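Long-range contact in outer membrane associated protein (Francisella tularensis subsp. tularensis, PDB 6U83), which carries an OmpA-like domain that binds d-alanine and probably anchors to peptidoglycan in the periplasm, while the whole protein may act as a porin: residues Ile21-Lys33 with Ala164-Asn174. Sequence-based numbering, arbitrary orientation.
Sequences IDESKYVLPAGIK and ASVSAPLKEAN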
# COMPACT_ATOMS: atom_id res chain seq x y z
N ILE A 21 -0.02 -10.26 -37.07
CA ILE A 21 1.40 -10.14 -37.36
C ILE A 21 2.12 -9.47 -36.19
O ILE A 21 3.31 -9.16 -36.29
CB ILE A 21 1.64 -9.37 -38.68
CG1 ILE A 21 0.47 -9.57 -39.64
CG2 ILE A 21 2.93 -9.82 -39.34
CD1 ILE A 21 0.50 -8.63 -40.83
N ASP A 22 1.41 -9.26 -35.08
CA ASP A 22 2.01 -8.61 -33.92
C ASP A 22 2.91 -9.58 -33.17
O ASP A 22 2.61 -10.77 -33.03
CB ASP A 22 0.94 -8.05 -32.97
CG ASP A 22 1.55 -7.20 -31.85
OD1 ASP A 22 2.76 -6.91 -31.90
OD2 ASP A 22 0.82 -6.80 -30.91
N GLU A 23 4.00 -9.04 -32.64
CA GLU A 23 5.06 -9.82 -32.04
C GLU A 23 5.48 -9.27 -30.67
O GLU A 23 6.15 -10.00 -29.93
CB GLU A 23 6.26 -9.87 -33.00
CG GLU A 23 7.58 -10.38 -32.48
CD GLU A 23 8.76 -9.67 -33.13
OE1 GLU A 23 8.64 -9.29 -34.32
OE2 GLU A 23 9.78 -9.48 -32.45
N SER A 24 5.07 -8.06 -30.30
CA SER A 24 5.53 -7.42 -29.08
C SER A 24 5.05 -8.18 -27.84
O SER A 24 3.87 -8.53 -27.73
CB SER A 24 5.06 -5.96 -29.02
OG SER A 24 3.65 -5.84 -29.08
N LYS A 25 5.97 -8.43 -26.92
CA LYS A 25 5.69 -9.14 -25.69
C LYS A 25 5.91 -8.20 -24.51
O LYS A 25 6.98 -7.60 -24.37
CB LYS A 25 6.56 -10.40 -25.57
CG LYS A 25 7.99 -10.23 -26.08
CD LYS A 25 8.58 -11.56 -26.57
CE LYS A 25 10.02 -11.41 -27.05
NZ LYS A 25 10.50 -12.59 -27.83
N TYR A 26 4.89 -8.07 -23.66
CA TYR A 26 4.93 -7.19 -22.50
C TYR A 26 5.21 -8.00 -21.23
O TYR A 26 4.82 -9.17 -21.12
CB TYR A 26 3.61 -6.42 -22.36
CG TYR A 26 3.33 -5.49 -23.52
CD1 TYR A 26 3.78 -4.17 -23.51
CD2 TYR A 26 2.63 -5.93 -24.64
CE1 TYR A 26 3.53 -3.32 -24.58
CE2 TYR A 26 2.38 -5.08 -25.71
CZ TYR A 26 2.83 -3.77 -25.68
OH TYR A 26 2.58 -2.92 -26.75
N VAL A 27 5.88 -7.37 -20.28
CA VAL A 27 6.35 -8.02 -19.06
C VAL A 27 5.67 -7.37 -17.85
O VAL A 27 5.49 -6.15 -17.80
CB VAL A 27 7.90 -7.95 -18.97
CG1 VAL A 27 8.38 -6.51 -18.89
CG2 VAL A 27 8.43 -8.76 -17.80
N LEU A 28 5.27 -8.24 -16.83
CA LEU A 28 4.54 -8.01 -15.59
C LEU A 28 5.47 -7.54 -14.47
O LEU A 28 6.66 -7.87 -14.46
CB LEU A 28 3.82 -9.29 -15.15
CG LEU A 28 2.57 -9.61 -15.96
CD1 LEU A 28 2.08 -11.00 -15.65
CD2 LEU A 28 1.49 -8.58 -15.68
N PRO A 29 4.94 -6.75 -13.52
CA PRO A 29 5.79 -6.21 -12.45
C PRO A 29 6.46 -7.32 -11.63
O PRO A 29 5.82 -8.30 -11.24
CB PRO A 29 4.82 -5.39 -11.60
CG PRO A 29 3.45 -5.69 -12.11
CD PRO A 29 3.60 -6.15 -13.52
N ALA A 30 7.75 -7.13 -11.38
CA ALA A 30 8.58 -8.17 -10.77
C ALA A 30 8.12 -8.49 -9.35
O ALA A 30 7.99 -7.60 -8.51
CB ALA A 30 10.04 -7.73 -10.75
N GLY A 31 7.92 -9.78 -9.09
CA GLY A 31 7.59 -10.23 -7.75
C GLY A 31 6.18 -9.94 -7.29
O GLY A 31 5.88 -10.17 -6.12
N ILE A 32 5.31 -9.46 -8.18
CA ILE A 32 3.95 -9.08 -7.83
C ILE A 32 2.98 -9.93 -8.63
O ILE A 32 3.13 -10.07 -9.85
CB ILE A 32 3.71 -7.59 -8.11
CG1 ILE A 32 4.80 -6.74 -7.45
CG2 ILE A 32 2.36 -7.21 -7.62
CD1 ILE A 32 4.86 -5.29 -7.93
N LYS A 33 1.98 -10.49 -7.95
CA LYS A 33 1.01 -11.36 -8.59
C LYS A 33 -0.31 -10.62 -8.76
O LYS A 33 -0.56 -9.61 -8.11
CB LYS A 33 0.80 -12.63 -7.78
CG LYS A 33 2.10 -13.26 -7.26
CD LYS A 33 3.10 -13.49 -8.40
CE LYS A 33 4.18 -14.49 -8.02
NZ LYS A 33 4.30 -15.55 -9.06
N ALA A 164 -1.57 2.19 -0.90
CA ALA A 164 -1.08 3.02 -1.99
C ALA A 164 -1.34 2.28 -3.30
O ALA A 164 -1.36 1.05 -3.33
CB ALA A 164 0.40 3.33 -1.85
N SER A 165 -1.51 3.05 -4.38
CA SER A 165 -1.66 2.48 -5.71
C SER A 165 -1.02 3.41 -6.73
O SER A 165 -1.18 4.63 -6.65
CB SER A 165 -3.13 2.23 -6.05
OG SER A 165 -3.92 3.39 -5.85
N VAL A 166 -0.31 2.83 -7.69
CA VAL A 166 0.29 3.56 -8.80
C VAL A 166 -0.00 2.82 -10.10
O VAL A 166 -0.25 1.61 -10.11
CB VAL A 166 1.81 3.74 -8.60
CG1 VAL A 166 2.09 4.66 -7.41
CG2 VAL A 166 2.47 2.41 -8.38
N SER A 167 0.01 3.55 -11.21
CA SER A 167 -0.28 2.99 -12.52
C SER A 167 0.81 3.38 -13.50
O SER A 167 1.47 4.41 -13.36
CB SER A 167 -1.63 3.47 -13.06
OG SER A 167 -2.66 3.10 -12.17
N ALA A 168 0.98 2.55 -14.50
CA ALA A 168 1.97 2.82 -15.52
C ALA A 168 1.69 1.91 -16.70
O ALA A 168 1.08 0.85 -16.53
CB ALA A 168 3.39 2.59 -14.99
N PRO A 169 2.07 2.30 -17.91
CA PRO A 169 1.91 1.40 -19.05
C PRO A 169 2.73 0.12 -18.85
O PRO A 169 3.72 0.10 -18.11
CB PRO A 169 2.43 2.22 -20.23
CG PRO A 169 2.24 3.66 -19.80
CD PRO A 169 2.50 3.65 -18.33
N LEU A 170 2.29 -0.96 -19.50
CA LEU A 170 3.03 -2.21 -19.43
C LEU A 170 4.28 -2.11 -20.29
O LEU A 170 4.23 -1.65 -21.44
CB LEU A 170 2.16 -3.38 -19.88
CG LEU A 170 1.39 -4.04 -18.74
CD1 LEU A 170 0.46 -5.11 -19.27
CD2 LEU A 170 2.38 -4.62 -17.74
N LYS A 171 5.40 -2.56 -19.74
CA LYS A 171 6.69 -2.42 -20.40
C LYS A 171 6.90 -3.55 -21.41
O LYS A 171 6.56 -4.70 -21.15
CB LYS A 171 7.81 -2.44 -19.35
CG LYS A 171 7.63 -1.43 -18.21
CD LYS A 171 7.91 -0.00 -18.67
CE LYS A 171 7.47 1.02 -17.63
NZ LYS A 171 7.84 2.41 -18.01
N GLU A 172 7.46 -3.20 -22.57
CA GLU A 172 7.82 -4.20 -23.56
C GLU A 172 9.06 -4.95 -23.11
O GLU A 172 9.98 -4.37 -22.51
CB GLU A 172 8.05 -3.55 -24.92
CG GLU A 172 6.77 -3.29 -25.71
CD GLU A 172 6.97 -2.36 -26.90
OE1 GLU A 172 7.66 -1.33 -26.74
OE2 GLU A 172 6.45 -2.65 -27.99
N ALA A 173 9.10 -6.26 -23.40
CA ALA A 173 10.13 -7.12 -22.84
C ALA A 173 11.50 -6.80 -23.44
O ALA A 173 11.63 -6.62 -24.65
CB ALA A 173 9.78 -8.59 -23.07
N ASN A 174 12.52 -6.75 -22.58
CA ASN A 174 13.89 -6.47 -23.00
C ASN A 174 14.90 -6.93 -21.94
O ASN A 174 15.35 -8.08 -21.94
CB ASN A 174 14.07 -4.97 -23.28
CG ASN A 174 13.91 -4.11 -22.04
OD1 ASN A 174 13.29 -4.52 -21.06
ND2 ASN A 174 14.45 -2.90 -22.09
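Two backbone hydrogen bonds join Lys25 and Val27 to the C-terminal tail. Ala173 N donates to Lys25 O at 2.7 Å, and Val27 N donates to Lys171 O at 2.9 Å. They flank Tyr26 and Glu172, an antiparallel non-hydrogen-bonded pair with CA atoms 4.3 Å apart. Weaker CA-H...O contacts from Tyr26 to Lys171 O and from Glu172 to Lys25 O fill in between them. The pairing is short: residues 24-27 and 170-173 run 106° apart end to end and meet over a few residues.

Among the side chains, Tyr26 and Leu170 carry much of the contact. The CG of Tyr26 lies anti to the carbonyl carbon (chi1 -63°), which sets the ring alongside Glu172. The two side chains point the same way, with ring and carboxylate planes 16° apart. Tyr26 CE1 meets Glu172 CG at 3.4 Å, while Leu170 O lies 3.3 Å from Tyr26 CD1, at the ring edge and near its plane. Leu170 also sends CD2 to Val27 O, at 3.5 Å. Val27 CG1 rests 4.1 Å from Lys171 CB, and Lys25 CG reaches Ala173 CB.

The contact lies at the domain surface, far from the d-alanine pocket. It adds short strand 26-27 to the end of strand 161-172 in the mixed sheet of the OmpA-like domain. Strand 161-172 also pairs with strand 55-63, and Leu170 packs on its Val56. Beyond the bridge, the buried Pro29 touches Tyr49 of strand 46-52 and Phe85 of helix 73-89.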